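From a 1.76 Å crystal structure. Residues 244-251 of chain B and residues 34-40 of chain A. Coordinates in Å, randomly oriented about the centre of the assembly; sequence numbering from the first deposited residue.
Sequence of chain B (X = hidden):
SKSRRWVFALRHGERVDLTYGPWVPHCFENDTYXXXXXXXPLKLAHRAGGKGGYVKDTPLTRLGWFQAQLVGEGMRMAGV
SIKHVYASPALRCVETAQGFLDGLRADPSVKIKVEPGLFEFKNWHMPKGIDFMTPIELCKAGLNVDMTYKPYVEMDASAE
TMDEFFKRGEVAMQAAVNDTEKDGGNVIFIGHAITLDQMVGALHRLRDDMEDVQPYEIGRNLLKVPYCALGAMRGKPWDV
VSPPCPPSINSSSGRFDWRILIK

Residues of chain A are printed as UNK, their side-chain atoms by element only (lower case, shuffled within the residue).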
# COMPACT_ATOMS: atom_id res chain seq x y z
N PRO B 244 -17.18 9.35 -7.73
CA PRO B 244 -16.42 10.07 -8.76
C PRO B 244 -14.99 9.58 -9.01
O PRO B 244 -14.31 10.10 -9.91
CB PRO B 244 -16.43 11.52 -8.25
CG PRO B 244 -16.49 11.38 -6.77
CD PRO B 244 -17.19 10.08 -6.45
N CYS B 245 -14.55 8.58 -8.24
CA CYS B 245 -13.26 7.94 -8.48
C CYS B 245 -13.41 6.42 -8.52
O CYS B 245 -14.39 5.89 -7.97
CB CYS B 245 -12.24 8.37 -7.43
SG CYS B 245 -12.56 7.79 -5.76
N PRO B 246 -12.45 5.72 -9.16
CA PRO B 246 -12.56 4.27 -9.33
C PRO B 246 -12.43 3.47 -8.01
O PRO B 246 -11.98 4.00 -6.98
CB PRO B 246 -11.38 3.91 -10.26
CG PRO B 246 -10.69 5.18 -10.62
CD PRO B 246 -11.21 6.26 -9.73
N PRO B 247 -12.85 2.20 -8.04
CA PRO B 247 -12.59 1.30 -6.90
C PRO B 247 -11.12 0.90 -6.90
O PRO B 247 -10.36 1.41 -7.70
CB PRO B 247 -13.48 0.10 -7.21
CG PRO B 247 -13.59 0.10 -8.70
CD PRO B 247 -13.61 1.54 -9.11
N SER B 248 -10.75 -0.03 -6.02
CA SER B 248 -9.35 -0.40 -5.84
C SER B 248 -9.23 -1.88 -5.57
O SER B 248 -10.18 -2.47 -5.02
CB SER B 248 -8.79 0.37 -4.64
OG SER B 248 -7.40 0.16 -4.49
N ILE B 249 -8.08 -2.46 -5.92
CA ILE B 249 -7.74 -3.84 -5.58
C ILE B 249 -6.22 -3.93 -5.36
O ILE B 249 -5.44 -3.35 -6.12
CB ILE B 249 -8.16 -4.88 -6.69
CG1 ILE B 249 -7.61 -6.28 -6.37
CG2 ILE B 249 -7.64 -4.46 -8.06
CD1 ILE B 249 -8.28 -7.41 -7.14
N ASN B 250 -5.80 -4.65 -4.32
CA ASN B 250 -4.39 -4.99 -4.15
C ASN B 250 -4.26 -6.43 -3.71
O ASN B 250 -5.20 -7.04 -3.16
CB ASN B 250 -3.67 -4.02 -3.19
CG ASN B 250 -4.19 -4.08 -1.76
OD1 ASN B 250 -5.00 -3.24 -1.33
ND2 ASN B 250 -3.70 -5.03 -1.01
N SER B 251 -3.08 -6.98 -3.96
CA SER B 251 -2.84 -8.33 -3.54
C SER B 251 -2.09 -8.37 -2.21
O SER B 251 -1.73 -7.32 -1.63
CB SER B 251 -2.08 -9.07 -4.66
OG SER B 251 -0.72 -8.64 -4.68
N UNK A 34 -6.77 4.91 -19.69
CA UNK A 34 -7.66 5.50 -18.69
C UNK A 34 -7.43 4.72 -17.40
O UNK A 34 -7.50 3.50 -17.42
c UNK A 34 -9.48 6.14 -20.40
c UNK A 34 -9.15 5.37 -19.08
c UNK A 34 -10.05 5.80 -17.91
N UNK A 35 -7.14 5.40 -16.29
CA UNK A 35 -7.00 4.68 -15.02
C UNK A 35 -8.38 4.18 -14.57
O UNK A 35 -9.31 4.98 -14.36
c UNK A 35 -6.39 5.57 -13.94
n UNK A 35 -6.73 6.69 -11.15
n UNK A 35 -5.91 7.03 -9.00
c UNK A 35 -5.65 5.78 -11.55
c UNK A 35 -6.07 4.83 -12.64
c UNK A 35 -6.81 7.28 -9.96
n UNK A 35 -7.82 8.11 -9.71
N UNK A 36 -8.54 2.87 -14.43
CA UNK A 36 -9.82 2.32 -14.03
C UNK A 36 -9.84 1.71 -12.62
O UNK A 36 -10.85 1.11 -12.22
c UNK A 36 -11.61 1.44 -17.22
n UNK A 36 -12.21 1.29 -19.56
c UNK A 36 -11.76 2.23 -18.50
c UNK A 36 -10.30 1.31 -15.07
c UNK A 36 -10.53 2.04 -16.41
N UNK A 37 -8.74 1.86 -11.89
CA UNK A 37 -8.63 1.33 -10.53
C UNK A 37 -7.65 2.21 -9.77
O UNK A 37 -6.68 2.68 -10.36
c UNK A 37 -8.23 -0.82 -9.20
c UNK A 37 -8.09 -0.11 -10.57
o UNK A 37 -7.23 -0.89 -8.45
o UNK A 37 -9.33 -1.33 -8.90
N UNK A 38 -7.89 2.41 -8.47
CA UNK A 38 -6.99 3.29 -7.70
C UNK A 38 -5.59 2.75 -7.54
O UNK A 38 -4.67 3.52 -7.32
c UNK A 38 -9.30 4.49 -4.85
c UNK A 38 -8.72 5.76 -6.98
c UNK A 38 -8.88 4.37 -6.32
c UNK A 38 -7.56 3.64 -6.32
N UNK A 39 -5.44 1.43 -7.63
CA UNK A 39 -4.13 0.83 -7.50
C UNK A 39 -3.40 0.71 -8.87
O UNK A 39 -2.29 0.19 -8.95
c UNK A 39 -4.27 -0.53 -6.78
n UNK A 39 -2.84 -2.42 -6.30
o UNK A 39 -2.06 -0.34 -5.88
c UNK A 39 -2.95 -1.08 -6.29
N UNK A 40 -4.00 1.25 -9.93
CA UNK A 40 -3.30 1.32 -11.23
C UNK A 40 -2.49 2.63 -11.36
O UNK A 40 -2.79 3.64 -10.69
c UNK A 40 -4.29 1.20 -12.40
c UNK A 40 -6.02 -0.12 -13.61
c UNK A 40 -3.77 -1.12 -13.26
c UNK A 40 -4.85 -0.20 -12.68

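Position 34 carries three carbons, one bonded to the other two, so the side chain forks at its first atom. Nothing of it reaches chain B. This is Val A34.

Position 35 has three carbons, a nitrogen, then a carbon bearing two more nitrogens: a guanidinium on a long arm. One terminal nitrogen lies 3.9 Å from CD of Pro B246, which meets the guanidinium obliquely. This is Arg A35. Its CA-to-CB bond points sideways, yet the end of the chain comes nearer, and NH2 is the atom that reaches the proline.

Position 36 shows four carbons in a row closed by a nitrogen. The backbone makes the contact here: O of position 36 sits 3.5 Å from CB of Pro B246. The unbranched chain with its terminal amine is that of Lys A36. Its CA-to-CB bond points away, and its amine is hydrogen-bonded elsewhere in the structure.

Position 37 has two carbons, the second carrying two oxygens, a carboxylate on a short stem. One of the oxygens lies 3.1 Å from N of Ile B249. This is Asp A37. Although CA-to-CB points away, the carboxylate returns to chain B, where OD2 accepts a hydrogen bond from N of Ile B249. The same OD2 accepts N of position 39 at 3.0 Å, so one oxygen ties the turn to its partner.

Position 38 offers four carbons forked at the second, which could be leucine or isoleucine by count but is leucine by branching. One end carbon lies 3.7 Å from CD of Pro B246 and 4.4 Å from CB of Cys B245. This is Leu A38, and the end carbon is CD2. Its backbone N donates to O of Pro B247 at 2.8 Å, nearly straight at 160°.

Position 39 has two carbons, the second bearing one oxygen and one nitrogen. The side-chain nitrogen lies 2.8 Å from O of Ile B249. This is Asn A39. Its CA-to-CB bond points toward chain B, and ND2 donates to that carbonyl.

Position 40 again has four carbons forked at the second, Leu A40. It does not touch the other stretch, but its N closes on O of Asp A37 at 3.1 Å, within the type I turn that spans the two.

The rule is recognition of an extended backbone by a turn. All three hydrogen bonds across the contact use main-chain atoms of chain B: two carbonyls accept and one amide donates. Chain A answers with one backbone amide and two side chains, Asp A37 and Asn A39, set on either side of Leu A38 in sequence. The ring of Pro B246 and CB of Cys B245 pack against Leu A38 beside these polar links, and together the stretches bury 451 Å².

Chain A, residues 34-40: VRKDLNL
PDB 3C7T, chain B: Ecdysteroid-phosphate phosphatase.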